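Long-range contacts in L-lactate dehydrogenase (Trichomonas vaginalis, PDB 4UUL), which probably catalyses the NAD-dependent interconversion of pyruvate and L-lactate, and belongs to the lactate/malate dehydrogenase superfamily, whose members also act on malate: residues Ser153-Gln159 against Val264-Gly268; Ile180-Gly184 against Phe285-Cys289; Val191-Gln196 against Phe303-Leu309; Ile279-Phe285 against Thr316-Phe321. The protein carries 1 engineered substitution. All blocks are in the same frame, centred on the assembly; numbering follows the deposited sequence.

Interaction 1: residues Ser153-Gln159 against Val264-Gly268; sequences SLSMLDQ and VLSMG
S153 and L154 are extended, and S153 runs antiparallel to the end of strand 265-268; S155 (phi/psi -118/3) bends the chain into the helix that starts at M156. The contact joins the last strand of the parallel NAD-binding Rossmann sheet to the C-terminal domain. S153 and G268 form a single hydrogen-bonded pair (CA-CA 4.5 Å), with S153 N to G268 O at 2.8 Å and G268 N to S153 O at 3.0 Å. A side chain at G268 would clash with S153 OG. A water accepts from S155 N (2.8 Å) and donates to S266 O (2.7 Å). S155 OG is hydrogen-bonded to S286 OG of strand 284-291. L154, which contacts NADH in another structure of this protein, points away, while M156 (all chi m) brings SD to 3.9 Å from L265 CD2. One turn into the helix, Q159 (chi1 and chi2 t) hydrogen-bonds with its amide: OE1 accepts from S266 OG (2.7 Å) and S266 N (2.9 Å), and NE2 donates to V264 O at 3.1 Å.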
loop_
_atom_site.group_PDB
_atom_site.type_symbol
_atom_site.label_atom_id
_atom_site.label_comp_id
_atom_site.label_asym_id
_atom_site.label_seq_id
_atom_site.Cartn_x
_atom_site.Cartn_y
_atom_site.Cartn_z
ATOM N N SER B 153 -11.527 -9.546 15.942
ATOM C CA SER B 153 -10.545 -8.527 16.209
ATOM C C SER B 153 -9.171 -8.970 15.742
ATOM O O SER B 153 -8.898 -10.150 15.537
ATOM C CB SER B 153 -10.511 -8.139 17.683
ATOM O OG SER B 153 -10.063 -9.179 18.544
ATOM N N LEU B 154 -8.315 -7.988 15.439
ATOM C CA LEU B 154 -7.052 -8.217 14.776
ATOM C C LEU B 154 -5.902 -8.531 15.728
ATOM O O LEU B 154 -5.421 -7.629 16.400
ATOM C CB LEU B 154 -6.688 -6.967 13.940
ATOM C CG LEU B 154 -5.474 -7.133 13.054
ATOM C CD1 LEU B 154 -5.700 -8.181 11.993
ATOM C CD2 LEU B 154 -5.093 -5.845 12.402
ATOM N N SER B 155 -5.386 -9.740 15.666
ATOM C CA SER B 155 -4.174 -10.132 16.393
ATOM C C SER B 155 -3.048 -10.544 15.416
ATOM O O SER B 155 -1.937 -10.793 15.870
ATOM C CB SER B 155 -4.487 -11.195 17.448
ATOM O OG SER B 155 -5.106 -12.252 16.844
ATOM N N MET B 156 -3.286 -10.435 14.103
ATOM C CA MET B 156 -2.236 -10.885 13.169
ATOM C C MET B 156 -0.987 -10.000 13.094
ATOM O O MET B 156 0.054 -10.482 12.685
ATOM C CB MET B 156 -2.787 -11.078 11.745
ATOM C CG MET B 156 -3.389 -12.460 11.551
ATOM S SD MET B 156 -2.263 -13.833 11.765
ATOM C CE MET B 156 -1.030 -13.390 10.540
ATOM N N LEU B 157 -1.074 -8.725 13.466
ATOM C CA LEU B 157 0.129 -7.927 13.521
ATOM C C LEU B 157 1.107 -8.522 14.516
ATOM O O LEU B 157 2.316 -8.623 14.234
ATOM C CB LEU B 157 -0.153 -6.472 13.863
ATOM C CG LEU B 157 1.018 -5.519 14.014
ATOM C CD1 LEU B 157 1.927 -5.518 12.766
ATOM C CD2 LEU B 157 0.548 -4.145 14.363
ATOM N N ASP B 158 0.610 -8.881 15.688
ATOM C CA ASP B 158 1.479 -9.464 16.690
ATOM C C ASP B 158 2.015 -10.831 16.278
ATOM O O ASP B 158 3.188 -11.155 16.519
ATOM C CB ASP B 158 0.727 -9.581 17.999
ATOM C CG ASP B 158 0.038 -8.310 18.333
ATOM O OD1 ASP B 158 -1.113 -8.037 17.818
ATOM O OD2 ASP B 158 0.663 -7.596 19.137
ATOM N N GLN B 159 1.177 -11.617 15.608
ATOM C CA GLN B 159 1.651 -12.884 15.091
ATOM C C GLN B 159 2.778 -12.683 14.077
ATOM O O GLN B 159 3.798 -13.363 14.130
ATOM C CB GLN B 159 0.509 -13.708 14.467
ATOM C CG GLN B 159 1.030 -14.993 13.882
ATOM C CD GLN B 159 -0.043 -15.946 13.411
ATOM O OE1 GLN B 159 -0.937 -16.267 14.191
ATOM N NE2 GLN B 159 0.089 -16.496 12.227
ATOM N N VAL B 264 -2.284 -21.404 10.221
ATOM C CA VAL B 264 -2.860 -21.118 11.511
ATOM C C VAL B 264 -2.727 -19.621 11.743
ATOM O O VAL B 264 -1.599 -19.089 11.857
ATOM C CB VAL B 264 -2.164 -21.901 12.639
ATOM C CG1 VAL B 264 -2.733 -21.504 13.989
ATOM C CG2 VAL B 264 -2.373 -23.408 12.411
ATOM N N LEU B 265 -3.879 -18.928 11.770
ATOM C CA LEU B 265 -3.892 -17.485 11.982
ATOM C C LEU B 265 -4.515 -17.136 13.327
ATOM O O LEU B 265 -5.643 -17.554 13.624
ATOM C CB LEU B 265 -4.713 -16.786 10.903
ATOM C CG LEU B 265 -4.228 -16.973 9.445
ATOM C CD1 LEU B 265 -5.034 -16.122 8.516
ATOM C CD2 LEU B 265 -2.746 -16.733 9.276
ATOM N N SER B 266 -3.788 -16.383 14.122
ATOM C CA SER B 266 -4.347 -15.892 15.375
ATOM C C SER B 266 -5.409 -14.853 15.016
ATOM O O SER B 266 -5.164 -13.967 14.203
ATOM C CB SER B 266 -3.241 -15.238 16.189
ATOM O OG SER B 266 -2.197 -16.159 16.525
ATOM N N MET B 267 -6.584 -15.025 15.608
ATOM C CA MET B 267 -7.686 -14.131 15.403
ATOM C C MET B 267 -8.471 -13.963 16.717
ATOM O O MET B 267 -8.739 -14.950 17.399
ATOM C CB MET B 267 -8.652 -14.700 14.350
ATOM C CG MET B 267 -8.045 -14.871 12.985
ATOM S SD MET B 267 -9.218 -15.627 11.818
ATOM C CE MET B 267 -8.678 -14.958 10.317
ATOM N N GLY B 268 -8.866 -12.726 17.044
ATOM C CA GLY B 268 -9.760 -12.493 18.163
ATOM C C GLY B 268 -11.157 -12.821 17.736
ATOM O O GLY B 268 -11.665 -12.233 16.785
HETATM O O HOH W 1 -5.968 -11.448 13.517
#

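Interaction 2: residues Ile180-Gly184 against Phe285-Cys289; sequences IIVWG and FSFPC
Two reciprocal backbone hydrogen bonds, G184 N to S286 O and S286 N to G184 O, both 2.9 Å, make G184 and S286 an antiparallel hydrogen-bonded pair with CA atoms 4.5 Å apart. S286 OG (chi1 t) adds a third bond, donating to V182 O at 2.7 Å, and is also hydrogen-bonded to S155 OG, just ahead of helix 156-170. W183 CA approaches S286 O at 3.2 Å in a CA-H...O contact. There is only this one bridge: the axes of strands 181-183 and 285-289 approach to 5.3 Å and run at 153°, and at I181 and P288 the CA atoms are 5.9 Å apart. G184, with phi/psi of 89/-137, has a conformation unfavourable for any residue with a CB, and its CA sits over the F285 ring, 3.5 Å from the centroid, in a CH-pi contact. W183 (chi1 m) receives P288 CD over its six-membered ring, 3.7 Å from that centroid, while W183 CE3 lies 4.3 Å from F285 CE1 at the ring edges and W183 CZ3 lies 4.0 Å from F287 CD1. I181 CG2 touches P288 CB at 3.8 Å. W183 NE1 is hydrogen-bonded to D193 OD2 on neighbouring strand 191-193. The bridge joins the two antiparallel sheets of the alpha/beta C-terminal domain of the LDH/MDH fold, just before the chain reaches H186, the predicted proton acceptor.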
loop_
_atom_site.group_PDB
_atom_site.type_symbol
_atom_site.label_atom_id
_atom_site.label_comp_id
_atom_site.label_asym_id
_atom_site.label_seq_id
_atom_site.Cartn_x
_atom_site.Cartn_y
_atom_site.Cartn_z
ATOM N N ILE B 180 3.379 -20.686 15.650
ATOM C CA ILE B 180 3.403 -19.596 16.639
ATOM C C ILE B 180 1.984 -19.050 16.802
ATOM O O ILE B 180 1.286 -18.859 15.817
ATOM C CB ILE B 180 4.362 -18.475 16.208
ATOM C CG1 ILE B 180 5.794 -19.004 16.174
ATOM C CG2 ILE B 180 4.205 -17.261 17.115
ATOM C CD1 ILE B 180 6.792 -17.979 15.655
ATOM N N ILE B 181 1.557 -18.805 18.049
ATOM C CA ILE B 181 0.195 -18.356 18.281
ATOM C C ILE B 181 0.208 -17.175 19.239
ATOM O O ILE B 181 0.970 -17.171 20.208
ATOM C CB ILE B 181 -0.643 -19.474 18.937
ATOM C CG1 ILE B 181 -0.553 -20.769 18.124
ATOM C CG2 ILE B 181 -2.088 -19.008 19.157
ATOM C CD1 ILE B 181 -1.047 -21.958 18.907
ATOM N N VAL B 182 -0.673 -16.205 18.987
ATOM C CA VAL B 182 -0.899 -15.123 19.931
ATOM C C VAL B 182 -2.295 -15.337 20.517
ATOM O O VAL B 182 -3.268 -15.406 19.772
ATOM C CB VAL B 182 -0.805 -13.754 19.217
ATOM C CG1 VAL B 182 -1.294 -12.742 20.105
ATOM C CG2 VAL B 182 0.624 -13.535 18.787
ATOM N N TRP B 183 -2.369 -15.544 21.833
ATOM C CA TRP B 183 -3.642 -15.857 22.467
ATOM C C TRP B 183 -4.131 -14.687 23.342
ATOM O O TRP B 183 -3.314 -13.979 23.947
ATOM C CB TRP B 183 -3.529 -17.057 23.425
ATOM C CG TRP B 183 -2.972 -18.352 22.955
ATOM C CD1 TRP B 183 -1.658 -18.669 22.778
ATOM C CD2 TRP B 183 -3.708 -19.560 22.739
ATOM N NE1 TRP B 183 -1.531 -20.001 22.460
ATOM C CE2 TRP B 183 -2.778 -20.576 22.436
ATOM C CE3 TRP B 183 -5.075 -19.879 22.767
ATOM C CZ2 TRP B 183 -3.166 -21.884 22.189
ATOM C CZ3 TRP B 183 -5.450 -21.202 22.572
ATOM C CH2 TRP B 183 -4.502 -22.170 22.271
ATOM N N GLY B 184 -5.442 -14.584 23.482
ATOM C CA GLY B 184 -6.011 -13.760 24.528
ATOM C C GLY B 184 -6.233 -12.335 24.117
ATOM O O GLY B 184 -6.739 -12.036 23.023
ATOM N N PHE B 285 -11.509 -13.199 22.256
ATOM C CA PHE B 285 -10.252 -13.779 22.731
ATOM C C PHE B 285 -9.483 -14.271 21.505
ATOM O O PHE B 285 -10.078 -14.910 20.636
ATOM C CB PHE B 285 -10.647 -14.943 23.654
ATOM C CG PHE B 285 -9.518 -15.547 24.477
ATOM C CD1 PHE B 285 -8.617 -16.478 23.933
ATOM C CD2 PHE B 285 -9.410 -15.242 25.823
ATOM C CE1 PHE B 285 -7.631 -17.030 24.702
ATOM C CE2 PHE B 285 -8.409 -15.811 26.583
ATOM C CZ PHE B 285 -7.524 -16.686 26.052
ATOM N N SER B 286 -8.183 -13.948 21.420
ATOM C CA SER B 286 -7.413 -14.428 20.295
ATOM C C SER B 286 -7.088 -15.913 20.447
ATOM O O SER B 286 -6.603 -16.362 21.501
ATOM C CB SER B 286 -6.121 -13.615 20.143
ATOM O OG SER B 286 -5.436 -14.046 18.979
ATOM N N PHE B 287 -7.458 -16.673 19.426
ATOM C CA PHE B 287 -7.211 -18.123 19.340
ATOM C C PHE B 287 -6.439 -18.439 18.069
ATOM O O PHE B 287 -6.524 -17.673 17.093
ATOM C CB PHE B 287 -8.525 -18.890 19.196
ATOM C CG PHE B 287 -9.366 -19.012 20.467
ATOM C CD1 PHE B 287 -9.118 -19.990 21.385
ATOM C CD2 PHE B 287 -10.404 -18.145 20.711
ATOM C CE1 PHE B 287 -9.882 -20.148 22.515
ATOM C CE2 PHE B 287 -11.205 -18.296 21.846
ATOM C CZ PHE B 287 -10.955 -19.309 22.721
ATOM N N PRO B 288 -5.766 -19.597 18.052
ATOM C CA PRO B 288 -5.282 -20.113 16.759
ATOM C C PRO B 288 -6.467 -20.578 15.923
ATOM O O PRO B 288 -7.269 -21.425 16.384
ATOM C CB PRO B 288 -4.385 -21.266 17.157
ATOM C CG PRO B 288 -5.013 -21.784 18.443
ATOM C CD PRO B 288 -5.601 -20.544 19.164
ATOM N N CYS B 289 -6.615 -20.011 14.729
ATOM C CA CYS B 289 -7.768 -20.270 13.893
ATOM C C CYS B 289 -7.410 -20.715 12.489
ATOM O O CYS B 289 -6.326 -20.390 11.960
ATOM C CB CYS B 289 -8.657 -19.018 13.779
ATOM S SG CYS B 289 -9.431 -18.498 15.338
#

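Interaction 3: residues Val191-Gln196 against Phe303-Leu309; sequences VADLTQ and FKVNDWL
An Asx turn closing strand 191-193 and the N-cap of the long C-terminal helix meet at the periphery of the alpha/beta C-terminal domain of the LDH/MDH fold. D193 OD1 accepts from T195 N (2.8 Å) and T195 OG1 (2.7 Å), and D193 OD2 takes Q196 NE2 at 3.0 Å and also W183 NE1. Held this way, Q196 pairs with an extended backbone: K304 N donates to Q196 OE1 at 3.0 Å and Q196 NE2 donates to K304 O at 2.9 Å. F303 presents its ring edge to the same amide, Q196 OE1 lying 3.5 Å from F303 CD1. N306 (chi1 p) caps the helix, its OD1 accepting from L309 N at 2.9 Å. W308 and L309, both chi1 t, lean on the strand, with V191 CG1 4.0 Å from W308 CH2 and 3.7 Å from L309 CD1. One water bridges the Asx turn and the loop before the helix, donating to T195 OG1 (2.8 Å) and K304 O (2.7 Å) and accepting from N306 N at 3.0 Å.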
loop_
_atom_site.group_PDB
_atom_site.type_symbol
_atom_site.label_atom_id
_atom_site.label_comp_id
_atom_site.label_asym_id
_atom_site.label_seq_id
_atom_site.Cartn_x
_atom_site.Cartn_y
_atom_site.Cartn_z
ATOM N N VAL B 191 -0.611 -13.325 25.169
ATOM C CA VAL B 191 0.219 -14.514 25.297
ATOM C C VAL B 191 0.884 -14.801 23.934
ATOM O O VAL B 191 0.215 -15.263 23.000
ATOM C CB VAL B 191 -0.612 -15.733 25.737
ATOM C CG1 VAL B 191 0.368 -16.865 26.012
ATOM C CG2 VAL B 191 -1.453 -15.421 26.955
ATOM N N ALA B 192 2.181 -14.531 23.822
ATOM C CA ALA B 192 2.941 -14.855 22.601
ATOM C C ALA B 192 3.539 -16.252 22.866
ATOM O O ALA B 192 4.573 -16.411 23.536
ATOM C CB ALA B 192 4.006 -13.790 22.345
ATOM N N ASP B 193 2.845 -17.251 22.381
ATOM C CA ASP B 193 3.111 -18.646 22.690
ATOM C C ASP B 193 4.014 -19.298 21.652
ATOM O O ASP B 193 3.667 -19.354 20.450
ATOM C CB ASP B 193 1.771 -19.367 22.715
ATOM C CG ASP B 193 1.866 -20.873 22.970
ATOM O OD1 ASP B 193 2.853 -21.330 23.569
ATOM O OD2 ASP B 193 0.901 -21.573 22.576
ATOM N N LEU B 194 5.176 -19.739 22.097
ATOM C CA LEU B 194 6.110 -20.495 21.303
ATOM C C LEU B 194 6.103 -21.963 21.626
ATOM O O LEU B 194 6.914 -22.700 21.054
ATOM C CB LEU B 194 7.522 -19.937 21.476
ATOM C CG LEU B 194 7.717 -18.482 21.056
ATOM C CD1 LEU B 194 9.196 -18.052 21.174
ATOM C CD2 LEU B 194 7.127 -18.164 19.651
ATOM N N THR B 195 5.274 -22.399 22.566
ATOM C CA THR B 195 5.345 -23.800 23.047
ATOM C C THR B 195 4.846 -24.854 22.067
ATOM O O THR B 195 5.139 -26.032 22.260
ATOM C CB THR B 195 4.659 -23.994 24.398
ATOM O OG1 THR B 195 3.262 -23.859 24.248
ATOM C CG2 THR B 195 5.166 -23.011 25.410
ATOM N N GLN B 196 4.110 -24.442 21.027
ATOM C CA GLN B 196 3.699 -25.355 19.967
ATOM C C GLN B 196 4.663 -25.316 18.792
ATOM O O GLN B 196 4.635 -26.196 17.941
ATOM C CB GLN B 196 2.346 -24.991 19.377
ATOM C CG GLN B 196 1.363 -24.290 20.312
ATOM C CD GLN B 196 0.860 -25.164 21.444
ATOM O OE1 GLN B 196 0.809 -26.429 21.358
ATOM N NE2 GLN B 196 0.405 -24.506 22.493
ATOM N N PHE B 303 -3.625 -28.321 19.861
ATOM C CA PHE B 303 -2.515 -27.692 20.553
ATOM C C PHE B 303 -2.507 -28.115 22.021
ATOM O O PHE B 303 -3.527 -28.522 22.592
ATOM C CB PHE B 303 -2.542 -26.170 20.369
ATOM C CG PHE B 303 -2.227 -25.746 18.927
ATOM C CD1 PHE B 303 -0.991 -26.082 18.376
ATOM C CD2 PHE B 303 -3.152 -25.064 18.162
ATOM C CE1 PHE B 303 -0.694 -25.750 17.058
ATOM C CE2 PHE B 303 -2.855 -24.702 16.858
ATOM C CZ PHE B 303 -1.636 -25.042 16.304
ATOM N N LYS B 304 -1.339 -28.026 22.639
ATOM C CA LYS B 304 -1.151 -28.517 24.003
ATOM C C LYS B 304 -1.056 -27.357 24.952
ATOM O O LYS B 304 -0.468 -26.315 24.633
ATOM C CB LYS B 304 0.131 -29.311 24.086
ATOM C CG LYS B 304 0.062 -30.618 23.299
ATOM C CD LYS B 304 1.181 -31.582 23.675
ATOM C CE LYS B 304 2.549 -31.053 23.256
ATOM N NZ LYS B 304 3.581 -32.137 23.306
ATOM N N VAL B 305 -1.647 -27.526 26.118
ATOM C CA VAL B 305 -1.619 -26.488 27.118
ATOM C C VAL B 305 -0.796 -26.962 28.328
ATOM O O VAL B 305 -1.286 -27.674 29.192
ATOM C CB VAL B 305 -3.030 -26.074 27.553
ATOM C CG1 VAL B 305 -2.951 -24.905 28.543
ATOM C CG2 VAL B 305 -3.894 -25.672 26.347
ATOM N N ASN B 306 0.470 -26.538 28.378
ATOM C CA ASN B 306 1.344 -26.863 29.490
ATOM C C ASN B 306 1.029 -25.928 30.651
ATOM O O ASN B 306 0.156 -25.071 30.557
ATOM C CB ASN B 306 2.846 -26.924 29.126
ATOM C CG ASN B 306 3.434 -25.591 28.744
ATOM O OD1 ASN B 306 2.835 -24.518 28.917
ATOM N ND2 ASN B 306 4.625 -25.644 28.176
ATOM N N ASP B 307 1.678 -26.120 31.786
ATOM C CA ASP B 307 1.345 -25.342 32.976
ATOM C C ASP B 307 1.588 -23.861 32.743
ATOM O O ASP B 307 0.804 -23.032 33.158
ATOM C CB ASP B 307 2.150 -25.815 34.211
ATOM C CG ASP B 307 1.717 -27.153 34.711
ATOM O OD1 ASP B 307 0.628 -27.617 34.333
ATOM O OD2 ASP B 307 2.476 -27.740 35.497
ATOM N N TRP B 308 2.655 -23.513 32.050
ATOM C CA TRP B 308 2.936 -22.123 31.736
ATOM C C TRP B 308 1.813 -21.517 30.914
ATOM O O TRP B 308 1.277 -20.457 31.248
ATOM C CB TRP B 308 4.264 -21.989 30.978
ATOM C CG TRP B 308 4.540 -20.580 30.494
ATOM C CD1 TRP B 308 5.129 -19.578 31.205
ATOM C CD2 TRP B 308 4.226 -20.019 29.205
ATOM N NE1 TRP B 308 5.188 -18.421 30.448
ATOM C CE2 TRP B 308 4.646 -18.668 29.224
ATOM C CE3 TRP B 308 3.630 -20.523 28.060
ATOM C CZ2 TRP B 308 4.507 -17.822 28.136
ATOM C CZ3 TRP B 308 3.508 -19.673 26.956
ATOM C CH2 TRP B 308 3.920 -18.337 27.029
ATOM N N LEU B 309 1.409 -22.196 29.859
ATOM C CA LEU B 309 0.373 -21.668 28.989
ATOM C C LEU B 309 -0.948 -21.588 29.713
ATOM O O LEU B 309 -1.713 -20.620 29.539
ATOM C CB LEU B 309 0.278 -22.494 27.687
ATOM C CG LEU B 309 -0.737 -21.931 26.668
ATOM C CD1 LEU B 309 -0.483 -20.452 26.309
ATOM C CD2 LEU B 309 -0.734 -22.785 25.402
HETATM O O HOH W 2 1.799 -25.561 25.851
#

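Interaction 4: residues Ile279-Phe285 against Thr316-Phe321; sequences IKPGVVF and TEKDLF
F321 lays its ring against V283, whose CG1 stands 3.6 Å from the ring centroid and 1° off the normal, a CH-pi contact almost exactly over the face. The ring edge meets the backbone of the loop, with F321 CZ 3.3 Å from P281 O and 3.7 Å from K280 O. G282, at phi/psi 126/-5, turns the loop beside this ring, where a CB would lie tight against F321 CE1. The loop starts at I279 beside E317, rounds F321 through K280-G282 and returns past L320 as strand 284-285; the nearest CA pairs are V283-L320 (6.4 Å) and I279-E317 (6.9 Å). In the alpha/beta C-terminal domain of the LDH/MDH fold this places the long last helix over the start of strand 284-291. L320 (chi1 m, chi2 t) packs between V283 and F285, its CB 3.9 Å from V283 CG1 and its CD1 3.5 Å from F285 CD2. F285 (chi1 t) also brings CZ to 3.7 Å from T316 CG2, while T316 OG1 is hydrogen-bonded to S189 OG and N185 N. At the other end of the loop E317, extended with chi1 and chi2 t, accepts a hydrogen bond through OE2 from K280 N at 2.8 Å.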
loop_
_atom_site.group_PDB
_atom_site.type_symbol
_atom_site.label_atom_id
_atom_site.label_comp_id
_atom_site.label_asym_id
_atom_site.label_seq_id
_atom_site.Cartn_x
_atom_site.Cartn_y
_atom_site.Cartn_z
ATOM N N ILE B 279 -11.437 -21.795 27.795
ATOM C CA ILE B 279 -11.742 -20.371 27.902
ATOM C C ILE B 279 -13.263 -20.203 28.023
ATOM O O ILE B 279 -14.033 -20.818 27.306
ATOM C CB ILE B 279 -11.238 -19.613 26.653
ATOM C CG1 ILE B 279 -9.787 -19.979 26.356
ATOM C CG2 ILE B 279 -11.401 -18.113 26.852
ATOM C CD1 ILE B 279 -8.818 -19.778 27.462
ATOM N N LYS B 280 -13.658 -19.366 28.951
ATOM C CA LYS B 280 -15.072 -19.114 29.215
ATOM C C LYS B 280 -15.717 -18.225 28.144
ATOM O O LYS B 280 -15.131 -17.208 27.748
ATOM C CB LYS B 280 -15.184 -18.434 30.554
ATOM C CG LYS B 280 -16.604 -18.297 31.027
ATOM C CD LYS B 280 -16.729 -17.514 32.320
ATOM C CE LYS B 280 -18.144 -17.554 32.858
ATOM N NZ LYS B 280 -18.470 -18.863 33.451
ATOM N N PRO B 281 -16.923 -18.546 27.682
ATOM C CA PRO B 281 -17.672 -17.650 26.793
ATOM C C PRO B 281 -17.921 -16.315 27.428
ATOM O O PRO B 281 -17.988 -16.190 28.657
ATOM C CB PRO B 281 -18.982 -18.385 26.576
ATOM C CG PRO B 281 -18.658 -19.843 26.867
ATOM C CD PRO B 281 -17.649 -19.821 27.949
ATOM N N GLY B 282 -18.004 -15.292 26.576
ATOM C CA GLY B 282 -18.449 -13.975 27.014
ATOM C C GLY B 282 -17.499 -12.829 26.698
ATOM O O GLY B 282 -17.859 -11.696 26.978
ATOM N N VAL B 283 -16.319 -13.122 26.157
ATOM C CA VAL B 283 -15.379 -12.108 25.729
ATOM C C VAL B 283 -14.933 -12.456 24.296
ATOM O O VAL B 283 -15.311 -13.500 23.760
ATOM C CB VAL B 283 -14.178 -11.986 26.653
ATOM C CG1 VAL B 283 -14.589 -11.453 28.022
ATOM C CG2 VAL B 283 -13.427 -13.307 26.781
ATOM N N VAL B 284 -14.123 -11.572 23.723
ATOM C CA VAL B 284 -13.470 -11.761 22.428
ATOM C C VAL B 284 -12.017 -12.062 22.753
ATOM O O VAL B 284 -11.353 -11.285 23.450
ATOM C CB VAL B 284 -13.664 -10.532 21.540
ATOM C CG1 VAL B 284 -12.792 -10.618 20.268
ATOM C CG2 VAL B 284 -15.119 -10.339 21.215
ATOM N N PHE B 285 -11.509 -13.199 22.256
ATOM C CA PHE B 285 -10.252 -13.779 22.731
ATOM C C PHE B 285 -9.483 -14.271 21.505
ATOM O O PHE B 285 -10.078 -14.910 20.636
ATOM C CB PHE B 285 -10.647 -14.943 23.654
ATOM C CG PHE B 285 -9.518 -15.547 24.477
ATOM C CD1 PHE B 285 -8.617 -16.478 23.933
ATOM C CD2 PHE B 285 -9.410 -15.242 25.823
ATOM C CE1 PHE B 285 -7.631 -17.030 24.702
ATOM C CE2 PHE B 285 -8.409 -15.811 26.583
ATOM C CZ PHE B 285 -7.524 -16.686 26.052
ATOM N N THR B 316 -5.002 -13.851 31.043
ATOM C CA THR B 316 -5.515 -12.984 29.982
ATOM C C THR B 316 -7.026 -13.122 29.893
ATOM O O THR B 316 -7.732 -12.138 29.629
ATOM C CB THR B 316 -4.783 -13.218 28.662
ATOM O OG1 THR B 316 -5.091 -12.135 27.761
ATOM C CG2 THR B 316 -5.212 -14.518 27.986
ATOM N N GLU B 317 -7.582 -14.294 30.170
ATOM C CA GLU B 317 -9.028 -14.449 30.275
ATOM C C GLU B 317 -9.604 -13.553 31.355
ATOM O O GLU B 317 -10.570 -12.808 31.150
ATOM C CB GLU B 317 -9.373 -15.905 30.559
ATOM C CG GLU B 317 -10.852 -16.220 30.827
ATOM C CD GLU B 317 -11.021 -17.634 31.323
ATOM O OE1 GLU B 317 -10.370 -18.017 32.299
ATOM O OE2 GLU B 317 -11.797 -18.329 30.759
ATOM N N LYS B 318 -8.998 -13.614 32.539
ATOM C CA LYS B 318 -9.440 -12.776 33.659
ATOM C C LYS B 318 -9.369 -11.287 33.263
ATOM O O LYS B 318 -10.281 -10.498 33.523
ATOM C CB LYS B 318 -8.557 -13.077 34.897
ATOM C CG LYS B 318 -8.925 -12.264 36.111
ATOM C CD LYS B 318 -8.084 -12.750 37.322
ATOM C CE LYS B 318 -8.326 -12.001 38.619
ATOM N NZ LYS B 318 -7.992 -10.606 38.539
ATOM N N ASP B 319 -8.281 -10.894 32.598
ATOM C CA ASP B 319 -8.086 -9.519 32.138
ATOM C C ASP B 319 -9.212 -9.100 31.197
ATOM O O ASP B 319 -9.793 -8.012 31.359
ATOM C CB ASP B 319 -6.747 -9.443 31.431
ATOM C CG ASP B 319 -6.364 -8.109 30.976
ATOM O OD1 ASP B 319 -6.644 -7.128 31.665
ATOM O OD2 ASP B 319 -5.714 -8.001 29.892
ATOM N N LEU B 320 -9.582 -9.954 30.250
ATOM C CA LEU B 320 -10.663 -9.603 29.319
ATOM C C LEU B 320 -11.989 -9.444 30.006
ATOM O O LEU B 320 -12.732 -8.523 29.674
ATOM C CB LEU B 320 -10.739 -10.631 28.215
ATOM C CG LEU B 320 -9.663 -10.483 27.148
ATOM C CD1 LEU B 320 -9.463 -11.815 26.430
ATOM C CD2 LEU B 320 -10.028 -9.390 26.194
ATOM N N PHE B 321 -12.307 -10.312 30.963
ATOM C CA PHE B 321 -13.576 -10.164 31.647
ATOM C C PHE B 321 -13.583 -8.853 32.442
ATOM O O PHE B 321 -14.613 -8.180 32.572
ATOM C CB PHE B 321 -13.886 -11.398 32.538
ATOM C CG PHE B 321 -14.509 -12.507 31.738
ATOM C CD1 PHE B 321 -15.872 -12.518 31.459
ATOM C CD2 PHE B 321 -13.713 -13.496 31.183
ATOM C CE1 PHE B 321 -16.464 -13.496 30.675
ATOM C CE2 PHE B 321 -14.269 -14.467 30.353
ATOM C CZ PHE B 321 -15.636 -14.484 30.128
#

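Overall arrangement
Interaction 1 lies where the parallel NAD-binding sheet meets the C-terminal domain, with interaction 2 about 6 Å away, centre to centre, linked by S155 OG to S286 OG and by the neighbouring strands 265-270 and 284-291. Interaction 4 takes the loop leading into strand 284-291 and its first residues; it shares F285 with interaction 2, about 12 Å away between centres. Interaction 3, about 10 Å from interaction 2, continues outward through strand 191-193, paired with 177-183. Helix 307-337 carries both interactions 3 and 4, centres about 17 Å apart. Along the chain the segments interleave, except that interaction 1 closes before interaction 4 opens. Sequence-distant pieces are thereby joined, with interactions 1 and 2 nearest H186, the predicted proton acceptor.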